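Local structure of Non-atp dependent l-selective hydantoinase (Arthrobacter aurescens, 1GKR) at residues H183-T188 with A210-F215; F215-A220 with P287-E292; V237-N242 with P265-I270; E247-A252 with V259-G264. The protein hydrolyses the ring amide bond of 5-substituted hydantoins, aryl more readily than alkyl derivatives, as a two-zinc cyclic amidase whose stereoselectivity depends on the substrate. All coordinates share one frame; numbering follows the deposited sequence.

All four contacts are buried within the amidohydrolase barrel, so they differ in chemistry more than in depth. Contacts 1 and 2 share Phe-215 and helix 214-231, lie with centres 8 Å apart, are polar, and reach the second subunit at their outer ends. Contacts 1 and 3 each supply one histidine to the same zinc ion, but contact 3 relies on an aromatic ring packed against a loop. Contact 2 adjoins contact 3 through Arg-289 with Ser-241 and Glu-217 with Asn-242. Contact 4 is apolar and belongs to the helix layer around the barrel; its strand 259-263 leads into the helix 265-268 of contact 3.

Contact 1 of 4, residues H183-T188 with A210-F215; sequences HAENET and ASQPVF. With ZN (zinc ion), chain E.
A single side-chain hydrogen bond from Gln-212 to Glu-185 joins these segments, a buried polar contact between the loop after strand 179-182 and the turn separating helices 205-211 and 214-231. Gln-212 NE2 donates to Glu-185 OE2 over 2.9 Å, but the N-H···O angle of 134° shows a clearly bent bond. The donor comes in on the syn side of OE2, slightly out of the carboxylate plane, and the two side chains cross at about a right angle. Extended chains beyond CG on both residues let the polar ends meet although their CA atoms stay 8.0 Å apart.

The other carboxylate oxygen serves the metal site: His-183 NE2 donates to Glu-185 OE1 at 2.8 Å. This bond is nearly straight, at 170°, lies in the imidazole plane and uses the anti lone pair of OE1. Across the same ring, His-183 ND1 binds zinc at 2.0 Å. The sequence zinc, histidine, carboxylate, amide is a first-shell ligand with its second shell, placed at the C-terminal end of a barrel strand as metal ligands are in the TIM-barrel amidohydrolases; His-239 and carboxylated Lys-147 share this zinc.

With an alanine in place of Glu-185, the NE2 of His-183 would probably lose its acceptor and the ring would be less firmly fixed in rotation, while the amide of Gln-212 would lose its mate. Gln-216 supplies a second donor to Glu-185 OE2. One residue further on, the side chain of Asn-186 caps helix 187-199 at Ile-189 N and also bonds Asp-163 of the second subunit.

Contact 2 of 4, residues F215-A220 with P287-E292; sequences FQENEA and PVRSAE
Glu-217 and Arg-289 form a buried salt bridge close to the zinc site, linking helix 214-231 to the loop that precedes helix 291-303. Glu-217 OE1 stands 2.8 Å from Arg-289 NH1, at the edge of the guanidinium and near its plane. The carboxylate is not coplanar with it, since the two planes are 37° apart, and only one oxygen engages one nitrogen: this is a monodentate pairing. The separation of the backbones, 11.5 Å from Glu-217 CA to Arg-289 CA, is spanned by side chains of different shape. Glu-217 runs straight out from the helix, its CG opposite the backbone N (chi1 172°) and the chain extended beyond. Arg-289 is bent at chi2 and chi3, which folds it back over its own loop until Pro-287 CD lies 3.5 Å above one face of the guanidinium.

Both charged groups have further partners. Glu-217 OE1 also accepts from Ser-241 OG and Asn-242 ND2, so three groups converge on this one oxygen, while Arg-289 NH1 is bonded to Ser-241 OG as well. On its other side the arginine makes a salt bridge from NE to Glu-209 OE2, so the buried cation lies between two carboxylates, which would be expected to compensate its charge.

At the start of the helical segment, Phe-215 turns instead to the subunit interface, where its ring meets that of Phe-167 of the second subunit. Glu-217 lies about 6 Å, side chain to side chain, from the zinc ligand His-239, and the bridge joins helix 214-231 to loops at the metal-binding end of the TIM-barrel amidohydrolase fold.

Contact 3 of 4, residues V237-N242 with P265-I270; sequences VLHVSN and PQYLNI. With ZN (zinc ion), chain E.
The backbones come nearest at Ser-241 and Tyr-267, whose CA atoms are 5.9 Å apart, where the loop after strand 234-237 passes the short helix 265-268. Tyr-267 carries the whole contact, its ring lying along the loop with Ser-241 toward its CE1 side and His-239 toward CE2. Ser-241 CA sits over one face of the phenol, offset toward the rim, and Ser-241 CB touches Tyr-267 CE1 at 3.5 Å. Further along the ring, Tyr-267 CE2 meets His-239 CB, also at 3.5 Å, in an oblique approach that is neither face-on nor edge-on. The phenol therefore bears on the aliphatic root of the histidine, not on its imidazole.

That imidazole is a zinc ligand: His-239 NE2 lies 2.3 Å from the metal. Its first torsion places CG between the backbone N and the carbonyl carbon (chi1 45°), which swings the ring off the loop to the metal, and Leu-238 CB sits 3.9 Å above the plane of the His-239 ring, over its centre. Both segments follow neighbouring parallel strands, 234-237 and 259-263, at their C-terminal ends, where the TIM-barrel amidohydrolases hold their metals. The loop is also tied to the end of strand 259-263 by a hydrogen bond between Val-240 O and Ser-263 OG.

Tyr-267 OH is hydrogen-bonded to Pro-286 O. A leucine in place of Tyr-267 is likely to leave that carbonyl without its partner and to open a gap beside His-239 CB and Ser-241 CB. The helix is closed at its end by Asn-269, whose backbone N and ND2 both donate to Pro-265 O, the latter in the carbonyl plane at 2.9 Å.

Contact 4 of 4, residues E247-A252 with V259-G264; sequences ELIHQA and VHCESG
Ile-249 on helix 243-254 packs against Val-259 and Cys-261 of strand 259-263. The axes of the local segments approach to 7.6 Å and run close to antiparallel, at 152°, the direction change of the helix and second strand of a beta-alpha-beta unit that begins with strand 234-237.

The apolar contacts are side chain to side chain. Ile-249 uses both its branches, CG2 and the CD1 end of the longer one: CG2 lies 4.0 Å from Val-259 CG2, and CG2 and CD1 each stand 3.9 Å from Cys-261 CB. Ile-249 CG2 sits opposite the backbone N, the rotation that carries this methyl to the strand between the two residues. One helical turn later, Ala-252 CB adds a looser touch to Val-259 CG2, at 4.2 Å.

Methyl groups also rest against backbone atoms, by van der Waals contact. Ile-249 CG2 is 3.7 Å from His-260 C, and Val-259 CG2 lies 3.8 Å from Ile-249 O. No hydrogen bond joins residues 247-252 to 259-264; just beyond, Gln-253 NE2 bonds Val-259 O. The strand's backbone pairs with residues such as Val-237 and Thr-308.

Polar groups are sorted to other sides. The side chain of Glu-262 starts out away from the helix, and its OE1 accepts from His-239 N, while His-260 NE2 bonds Asp-258.

The chemistry follows the strand's alternation: the helix meets an uncharged surface of a Val-259 methyl and Cys-261 CB, with SG at its margin, while the other face carries Glu-262, whose OE1 also bonds ND1 of the zinc ligand His-60, as expected of one strand in an enzymatic alpha/beta barrel.

Contact 1 of 4, residues H183-T188 with A210-F215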
# COMPACT_ATOMS: atom_id res chain seq x y z
N HIS A 183 10.86 -23.49 -4.67
CA HIS A 183 11.01 -23.09 -6.05
C HIS A 183 9.60 -22.58 -6.33
O HIS A 183 8.65 -23.37 -6.38
CB HIS A 183 11.33 -24.29 -6.94
CG HIS A 183 11.39 -23.97 -8.40
ND1 HIS A 183 12.54 -24.09 -9.15
CD2 HIS A 183 10.43 -23.51 -9.25
CE1 HIS A 183 12.29 -23.72 -10.40
NE2 HIS A 183 11.02 -23.36 -10.48
N ALA A 184 9.44 -21.28 -6.49
CA ALA A 184 8.10 -20.77 -6.70
C ALA A 184 7.66 -20.44 -8.11
O ALA A 184 8.02 -19.40 -8.66
CB ALA A 184 7.86 -19.55 -5.81
N GLU A 185 6.87 -21.34 -8.69
CA GLU A 185 6.29 -21.14 -10.01
C GLU A 185 4.94 -21.83 -9.99
O GLU A 185 4.68 -22.64 -9.10
CB GLU A 185 7.16 -21.71 -11.12
CG GLU A 185 8.40 -20.89 -11.37
CD GLU A 185 9.06 -21.22 -12.69
OE1 GLU A 185 9.86 -22.18 -12.74
OE2 GLU A 185 8.74 -20.52 -13.67
N ASN A 186 4.08 -21.52 -10.94
CA ASN A 186 2.78 -22.16 -10.97
C ASN A 186 2.81 -23.29 -12.00
O ASN A 186 2.76 -23.05 -13.21
CB ASN A 186 1.68 -21.16 -11.31
CG ASN A 186 0.31 -21.73 -11.07
OD1 ASN A 186 -0.03 -22.77 -11.62
ND2 ASN A 186 -0.47 -21.06 -10.25
N GLU A 187 2.91 -24.52 -11.50
CA GLU A 187 2.99 -25.70 -12.35
C GLU A 187 1.92 -25.79 -13.42
O GLU A 187 2.20 -25.96 -14.61
CB GLU A 187 2.92 -26.95 -11.48
CG GLU A 187 2.82 -28.22 -12.25
CD GLU A 187 3.65 -29.33 -11.64
OE1 GLU A 187 4.90 -29.28 -11.76
OE2 GLU A 187 3.04 -30.24 -11.02
N THR A 188 0.68 -25.67 -12.98
CA THR A 188 -0.48 -25.76 -13.83
C THR A 188 -0.62 -24.72 -14.93
O THR A 188 -1.12 -25.03 -16.01
CB THR A 188 -1.71 -25.77 -12.93
OG1 THR A 188 -2.13 -27.11 -12.75
CG2 THR A 188 -2.80 -24.97 -13.50
N ALA A 210 8.32 -17.22 -22.53
CA ALA A 210 6.90 -16.88 -22.52
C ALA A 210 6.03 -17.95 -21.89
O ALA A 210 4.94 -17.64 -21.42
CB ALA A 210 6.43 -16.61 -23.92
N SER A 211 6.50 -19.20 -21.90
CA SER A 211 5.72 -20.29 -21.32
C SER A 211 5.76 -20.29 -19.79
O SER A 211 4.95 -20.96 -19.14
CB SER A 211 6.20 -21.65 -21.88
OG SER A 211 7.49 -21.99 -21.41
N GLN A 212 6.70 -19.55 -19.22
CA GLN A 212 6.82 -19.44 -17.77
C GLN A 212 7.05 -17.97 -17.46
O GLN A 212 8.06 -17.60 -16.90
CB GLN A 212 8.01 -20.27 -17.27
CG GLN A 212 7.97 -21.72 -17.74
CD GLN A 212 9.03 -22.60 -17.08
OE1 GLN A 212 9.31 -23.70 -17.56
NE2 GLN A 212 9.60 -22.14 -15.98
N PRO A 213 6.08 -17.11 -17.84
CA PRO A 213 6.13 -15.65 -17.64
C PRO A 213 6.26 -15.20 -16.19
O PRO A 213 6.08 -15.99 -15.27
CB PRO A 213 4.83 -15.17 -18.28
CG PRO A 213 3.91 -16.32 -18.08
CD PRO A 213 4.78 -17.51 -18.40
N VAL A 214 6.58 -13.92 -16.00
CA VAL A 214 6.75 -13.41 -14.65
C VAL A 214 5.46 -13.44 -13.84
O VAL A 214 5.48 -13.71 -12.64
CB VAL A 214 7.30 -11.95 -14.61
CG1 VAL A 214 8.47 -11.81 -15.54
CG2 VAL A 214 6.24 -10.98 -14.97
N PHE A 215 4.32 -13.19 -14.49
CA PHE A 215 3.08 -13.16 -13.74
C PHE A 215 2.81 -14.46 -13.00
O PHE A 215 2.24 -14.44 -11.91
CB PHE A 215 1.91 -12.75 -14.65
CG PHE A 215 1.17 -13.88 -15.27
CD1 PHE A 215 0.26 -14.62 -14.52
CD2 PHE A 215 1.34 -14.19 -16.61
CE1 PHE A 215 -0.48 -15.65 -15.10
CE2 PHE A 215 0.62 -15.22 -17.21
CZ PHE A 215 -0.30 -15.96 -16.46
ZN ZN E . 14.54 -24.44 -8.87

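Contact 2 of 4, residues F215-A220 with P287-E292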
# COMPACT_ATOMS: atom_id res chain seq x y z
N PHE A 215 4.32 -13.19 -14.49
CA PHE A 215 3.08 -13.16 -13.74
C PHE A 215 2.81 -14.46 -13.00
O PHE A 215 2.24 -14.44 -11.91
CB PHE A 215 1.91 -12.75 -14.65
CG PHE A 215 1.17 -13.88 -15.27
CD1 PHE A 215 0.26 -14.62 -14.52
CD2 PHE A 215 1.34 -14.19 -16.61
CE1 PHE A 215 -0.48 -15.65 -15.10
CE2 PHE A 215 0.62 -15.22 -17.21
CZ PHE A 215 -0.30 -15.96 -16.46
N GLN A 216 3.23 -15.59 -13.56
CA GLN A 216 3.01 -16.85 -12.85
C GLN A 216 4.08 -17.06 -11.79
O GLN A 216 3.81 -17.62 -10.73
CB GLN A 216 2.90 -18.05 -13.81
CG GLN A 216 4.10 -18.37 -14.67
CD GLN A 216 5.16 -19.15 -13.93
OE1 GLN A 216 4.85 -20.01 -13.10
NE2 GLN A 216 6.42 -18.88 -14.24
N GLU A 217 5.30 -16.59 -12.05
CA GLU A 217 6.35 -16.74 -11.05
C GLU A 217 5.95 -15.91 -9.84
O GLU A 217 6.05 -16.33 -8.69
CB GLU A 217 7.70 -16.23 -11.57
CG GLU A 217 8.78 -16.20 -10.50
CD GLU A 217 10.11 -15.69 -11.02
OE1 GLU A 217 10.13 -14.93 -12.00
OE2 GLU A 217 11.16 -16.02 -10.44
N ASN A 218 5.48 -14.70 -10.12
CA ASN A 218 5.09 -13.81 -9.06
C ASN A 218 3.84 -14.25 -8.31
O ASN A 218 3.68 -13.96 -7.13
CB ASN A 218 4.94 -12.40 -9.62
CG ASN A 218 6.29 -11.79 -9.99
OD1 ASN A 218 6.36 -10.78 -10.68
ND2 ASN A 218 7.37 -12.41 -9.52
N GLU A 219 2.95 -14.97 -8.99
CA GLU A 219 1.76 -15.46 -8.31
C GLU A 219 2.20 -16.49 -7.27
O GLU A 219 1.72 -16.50 -6.14
CB GLU A 219 0.81 -16.09 -9.33
CG GLU A 219 -0.48 -16.66 -8.74
CD GLU A 219 -0.29 -18.00 -8.03
OE1 GLU A 219 0.43 -18.86 -8.59
OE2 GLU A 219 -0.86 -18.20 -6.92
N ALA A 220 3.13 -17.36 -7.66
CA ALA A 220 3.61 -18.39 -6.75
C ALA A 220 4.31 -17.75 -5.55
O ALA A 220 4.17 -18.21 -4.41
CB ALA A 220 4.56 -19.32 -7.48
N PRO A 287 12.96 -18.69 -15.90
CA PRO A 287 13.68 -18.15 -17.06
C PRO A 287 14.43 -16.87 -16.76
O PRO A 287 14.06 -16.10 -15.86
CB PRO A 287 12.57 -17.90 -18.08
CG PRO A 287 11.48 -18.83 -17.66
CD PRO A 287 11.51 -18.72 -16.17
N VAL A 288 15.50 -16.63 -17.51
CA VAL A 288 16.26 -15.40 -17.37
C VAL A 288 15.32 -14.37 -17.97
O VAL A 288 14.62 -14.65 -18.94
CB VAL A 288 17.55 -15.45 -18.18
CG1 VAL A 288 18.19 -14.08 -18.23
CG2 VAL A 288 18.50 -16.44 -17.54
N ARG A 289 15.27 -13.18 -17.38
CA ARG A 289 14.37 -12.16 -17.86
C ARG A 289 14.97 -11.09 -18.78
O ARG A 289 16.13 -11.18 -19.19
CB ARG A 289 13.69 -11.51 -16.66
CG ARG A 289 12.31 -12.08 -16.35
CD ARG A 289 12.27 -13.53 -15.93
NE ARG A 289 11.14 -14.19 -16.59
CZ ARG A 289 10.29 -15.05 -16.02
NH1 ARG A 289 10.42 -15.39 -14.75
NH2 ARG A 289 9.32 -15.58 -16.74
N SER A 290 14.17 -10.08 -19.09
CA SER A 290 14.59 -9.00 -20.00
C SER A 290 15.68 -8.06 -19.51
O SER A 290 15.91 -7.91 -18.30
CB SER A 290 13.38 -8.15 -20.40
OG SER A 290 13.17 -7.13 -19.44
N ALA A 291 16.32 -7.39 -20.47
CA ALA A 291 17.38 -6.43 -20.18
C ALA A 291 16.88 -5.31 -19.28
O ALA A 291 17.60 -4.86 -18.38
CB ALA A 291 17.92 -5.84 -21.48
N GLU A 292 15.66 -4.86 -19.52
CA GLU A 292 15.07 -3.81 -18.71
C GLU A 292 14.96 -4.24 -17.27
O GLU A 292 15.30 -3.48 -16.37
CB GLU A 292 13.69 -3.46 -19.21
CG GLU A 292 13.66 -3.10 -20.66
CD GLU A 292 12.25 -2.87 -21.14
OE1 GLU A 292 11.56 -1.98 -20.56
OE2 GLU A 292 11.82 -3.58 -22.08

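Contact 3 of 4, residues V237-N242 with P265-I270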
# COMPACT_ATOMS: atom_id res chain seq x y z
N VAL A 237 12.79 -17.64 -0.69
CA VAL A 237 12.34 -17.94 -2.05
C VAL A 237 13.60 -18.01 -2.91
O VAL A 237 14.34 -17.03 -3.04
CB VAL A 237 11.40 -16.87 -2.58
CG1 VAL A 237 11.01 -17.20 -4.02
CG2 VAL A 237 10.16 -16.79 -1.69
N LEU A 238 13.84 -19.18 -3.49
CA LEU A 238 15.01 -19.44 -4.33
C LEU A 238 14.93 -18.76 -5.67
O LEU A 238 13.84 -18.41 -6.14
CB LEU A 238 15.17 -20.94 -4.54
CG LEU A 238 15.37 -21.80 -3.29
CD1 LEU A 238 15.28 -23.26 -3.66
CD2 LEU A 238 16.72 -21.49 -2.69
N HIS A 239 16.10 -18.59 -6.28
CA HIS A 239 16.25 -17.96 -7.60
C HIS A 239 15.08 -17.13 -8.09
O HIS A 239 14.30 -17.60 -8.93
CB HIS A 239 16.55 -19.01 -8.65
CG HIS A 239 15.67 -20.22 -8.54
ND1 HIS A 239 14.32 -20.12 -8.30
CD2 HIS A 239 15.94 -21.54 -8.65
CE1 HIS A 239 13.79 -21.33 -8.27
NE2 HIS A 239 14.76 -22.21 -8.47
N VAL A 240 14.95 -15.91 -7.57
CA VAL A 240 13.91 -14.98 -8.00
C VAL A 240 14.50 -14.28 -9.23
O VAL A 240 15.55 -13.63 -9.14
CB VAL A 240 13.60 -13.97 -6.90
CG1 VAL A 240 12.67 -12.88 -7.43
CG2 VAL A 240 12.96 -14.69 -5.75
N SER A 241 13.82 -14.40 -10.36
CA SER A 241 14.32 -13.86 -11.63
C SER A 241 13.95 -12.45 -12.02
O SER A 241 14.58 -11.91 -12.93
CB SER A 241 13.84 -14.74 -12.77
OG SER A 241 12.47 -14.47 -13.03
N ASN A 242 12.96 -11.85 -11.37
CA ASN A 242 12.52 -10.52 -11.77
C ASN A 242 12.35 -9.51 -10.64
O ASN A 242 12.03 -9.86 -9.51
CB ASN A 242 11.21 -10.66 -12.54
CG ASN A 242 10.04 -10.96 -11.64
OD1 ASN A 242 9.46 -10.06 -11.03
ND2 ASN A 242 9.69 -12.24 -11.53
N PRO A 265 23.85 -15.19 -9.86
CA PRO A 265 24.61 -14.62 -10.97
C PRO A 265 24.06 -14.87 -12.36
O PRO A 265 24.33 -14.10 -13.27
CB PRO A 265 26.02 -15.17 -10.75
CG PRO A 265 25.81 -16.40 -9.93
CD PRO A 265 24.68 -16.06 -9.02
N GLN A 266 23.27 -15.93 -12.55
CA GLN A 266 22.69 -16.22 -13.87
C GLN A 266 21.66 -15.17 -14.25
O GLN A 266 21.49 -14.85 -15.43
CB GLN A 266 21.97 -17.56 -13.91
CG GLN A 266 22.40 -18.54 -12.89
CD GLN A 266 21.71 -18.34 -11.58
OE1 GLN A 266 20.69 -18.97 -11.30
NE2 GLN A 266 22.25 -17.45 -10.76
N TYR A 267 20.94 -14.67 -13.25
CA TYR A 267 19.90 -13.69 -13.50
C TYR A 267 20.44 -12.28 -13.58
O TYR A 267 19.82 -11.42 -14.22
CB TYR A 267 18.84 -13.80 -12.41
CG TYR A 267 18.14 -15.12 -12.43
CD1 TYR A 267 17.30 -15.47 -13.48
CD2 TYR A 267 18.35 -16.06 -11.41
CE1 TYR A 267 16.68 -16.72 -13.53
CE2 TYR A 267 17.75 -17.31 -11.45
CZ TYR A 267 16.91 -17.64 -12.51
OH TYR A 267 16.32 -18.88 -12.56
N LEU A 268 21.58 -12.04 -12.95
CA LEU A 268 22.18 -10.70 -12.97
C LEU A 268 23.11 -10.49 -14.16
O LEU A 268 23.15 -9.39 -14.72
CB LEU A 268 22.96 -10.45 -11.67
CG LEU A 268 22.12 -10.37 -10.40
CD1 LEU A 268 23.01 -10.32 -9.18
CD2 LEU A 268 21.25 -9.15 -10.45
N ASN A 269 23.83 -11.53 -14.55
CA ASN A 269 24.79 -11.45 -15.65
C ASN A 269 24.34 -11.96 -17.01
O ASN A 269 25.16 -12.05 -17.92
CB ASN A 269 26.07 -12.16 -15.24
CG ASN A 269 26.69 -11.55 -14.01
OD1 ASN A 269 27.29 -10.48 -14.08
ND2 ASN A 269 26.53 -12.20 -12.87
N ILE A 270 23.07 -12.30 -17.16
CA ILE A 270 22.57 -12.77 -18.44
C ILE A 270 21.22 -12.13 -18.70
O ILE A 270 20.46 -11.86 -17.77
CB ILE A 270 22.39 -14.29 -18.48
CG1 ILE A 270 23.70 -14.97 -18.09
CG2 ILE A 270 22.02 -14.73 -19.88
CD1 ILE A 270 23.55 -16.46 -17.98
ZN ZN E . 14.54 -24.44 -8.87

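Contact 4 of 4, residues E247-A252 with V259-G264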
# COMPACT_ATOMS: atom_id res chain seq x y z
N GLU A 247 10.58 -7.21 -5.07
CA GLU A 247 9.83 -6.23 -4.31
C GLU A 247 8.74 -6.87 -3.43
O GLU A 247 8.60 -6.52 -2.25
CB GLU A 247 9.26 -5.17 -5.24
CG GLU A 247 9.78 -3.76 -4.94
CD GLU A 247 10.34 -3.05 -6.17
OE1 GLU A 247 9.59 -2.89 -7.17
OE2 GLU A 247 11.54 -2.64 -6.15
N LEU A 248 7.97 -7.80 -3.99
CA LEU A 248 6.91 -8.48 -3.25
C LEU A 248 7.45 -9.08 -1.96
O LEU A 248 6.86 -8.92 -0.89
CB LEU A 248 6.31 -9.59 -4.11
CG LEU A 248 4.92 -9.40 -4.75
CD1 LEU A 248 4.69 -7.95 -5.12
CD2 LEU A 248 4.83 -10.28 -5.99
N ILE A 249 8.59 -9.76 -2.06
CA ILE A 249 9.20 -10.39 -0.89
C ILE A 249 9.73 -9.34 0.06
O ILE A 249 9.51 -9.42 1.28
CB ILE A 249 10.36 -11.33 -1.31
CG1 ILE A 249 9.81 -12.49 -2.13
CG2 ILE A 249 11.07 -11.87 -0.09
CD1 ILE A 249 10.87 -13.32 -2.77
N HIS A 250 10.43 -8.36 -0.49
CA HIS A 250 10.98 -7.29 0.34
C HIS A 250 9.87 -6.61 1.14
O HIS A 250 9.99 -6.42 2.36
CB HIS A 250 11.69 -6.26 -0.53
CG HIS A 250 12.49 -5.28 0.27
ND1 HIS A 250 13.47 -5.69 1.16
CD2 HIS A 250 12.42 -3.94 0.36
CE1 HIS A 250 13.96 -4.62 1.77
NE2 HIS A 250 13.35 -3.55 1.30
N GLN A 251 8.80 -6.24 0.46
CA GLN A 251 7.68 -5.60 1.10
C GLN A 251 7.18 -6.45 2.27
O GLN A 251 6.94 -5.95 3.37
CB GLN A 251 6.56 -5.38 0.10
CG GLN A 251 5.30 -4.79 0.72
CD GLN A 251 5.56 -3.45 1.42
OE1 GLN A 251 5.93 -2.46 0.78
NE2 GLN A 251 5.36 -3.42 2.74
N ALA A 252 7.03 -7.75 2.03
CA ALA A 252 6.54 -8.64 3.06
C ALA A 252 7.51 -8.77 4.22
O ALA A 252 7.09 -8.80 5.37
CB ALA A 252 6.22 -10.01 2.48
N VAL A 259 10.71 -13.78 5.83
CA VAL A 259 10.88 -14.29 4.48
C VAL A 259 12.06 -13.59 3.83
O VAL A 259 12.34 -12.45 4.14
CB VAL A 259 9.62 -14.03 3.67
CG1 VAL A 259 8.44 -14.63 4.40
CG2 VAL A 259 9.40 -12.53 3.49
N HIS A 260 12.75 -14.28 2.93
CA HIS A 260 13.93 -13.70 2.28
C HIS A 260 14.02 -13.99 0.81
O HIS A 260 13.46 -14.96 0.30
CB HIS A 260 15.16 -14.22 2.98
CG HIS A 260 15.02 -14.19 4.46
ND1 HIS A 260 15.54 -13.18 5.23
CD2 HIS A 260 14.30 -14.97 5.30
CE1 HIS A 260 15.15 -13.34 6.48
NE2 HIS A 260 14.40 -14.42 6.55
N CYS A 261 14.77 -13.16 0.11
CA CYS A 261 14.89 -13.32 -1.32
C CYS A 261 16.26 -13.74 -1.82
O CYS A 261 17.29 -13.15 -1.48
CB CYS A 261 14.48 -12.02 -1.98
SG CYS A 261 14.71 -12.06 -3.71
N GLU A 262 16.28 -14.78 -2.64
CA GLU A 262 17.52 -15.25 -3.22
C GLU A 262 17.49 -15.06 -4.72
O GLU A 262 16.45 -15.25 -5.35
CB GLU A 262 17.73 -16.74 -2.95
CG GLU A 262 19.03 -17.28 -3.59
CD GLU A 262 18.98 -18.75 -3.93
OE1 GLU A 262 18.29 -19.16 -4.89
OE2 GLU A 262 19.66 -19.52 -3.24
N SER A 263 18.62 -14.66 -5.29
CA SER A 263 18.72 -14.57 -6.73
C SER A 263 20.11 -15.09 -7.02
O SER A 263 20.79 -15.54 -6.10
CB SER A 263 18.55 -13.16 -7.25
OG SER A 263 18.40 -13.22 -8.65
N GLY A 264 20.54 -15.05 -8.27
CA GLY A 264 21.86 -15.59 -8.54
C GLY A 264 22.54 -14.95 -9.72
O GLY A 264 21.91 -14.27 -10.54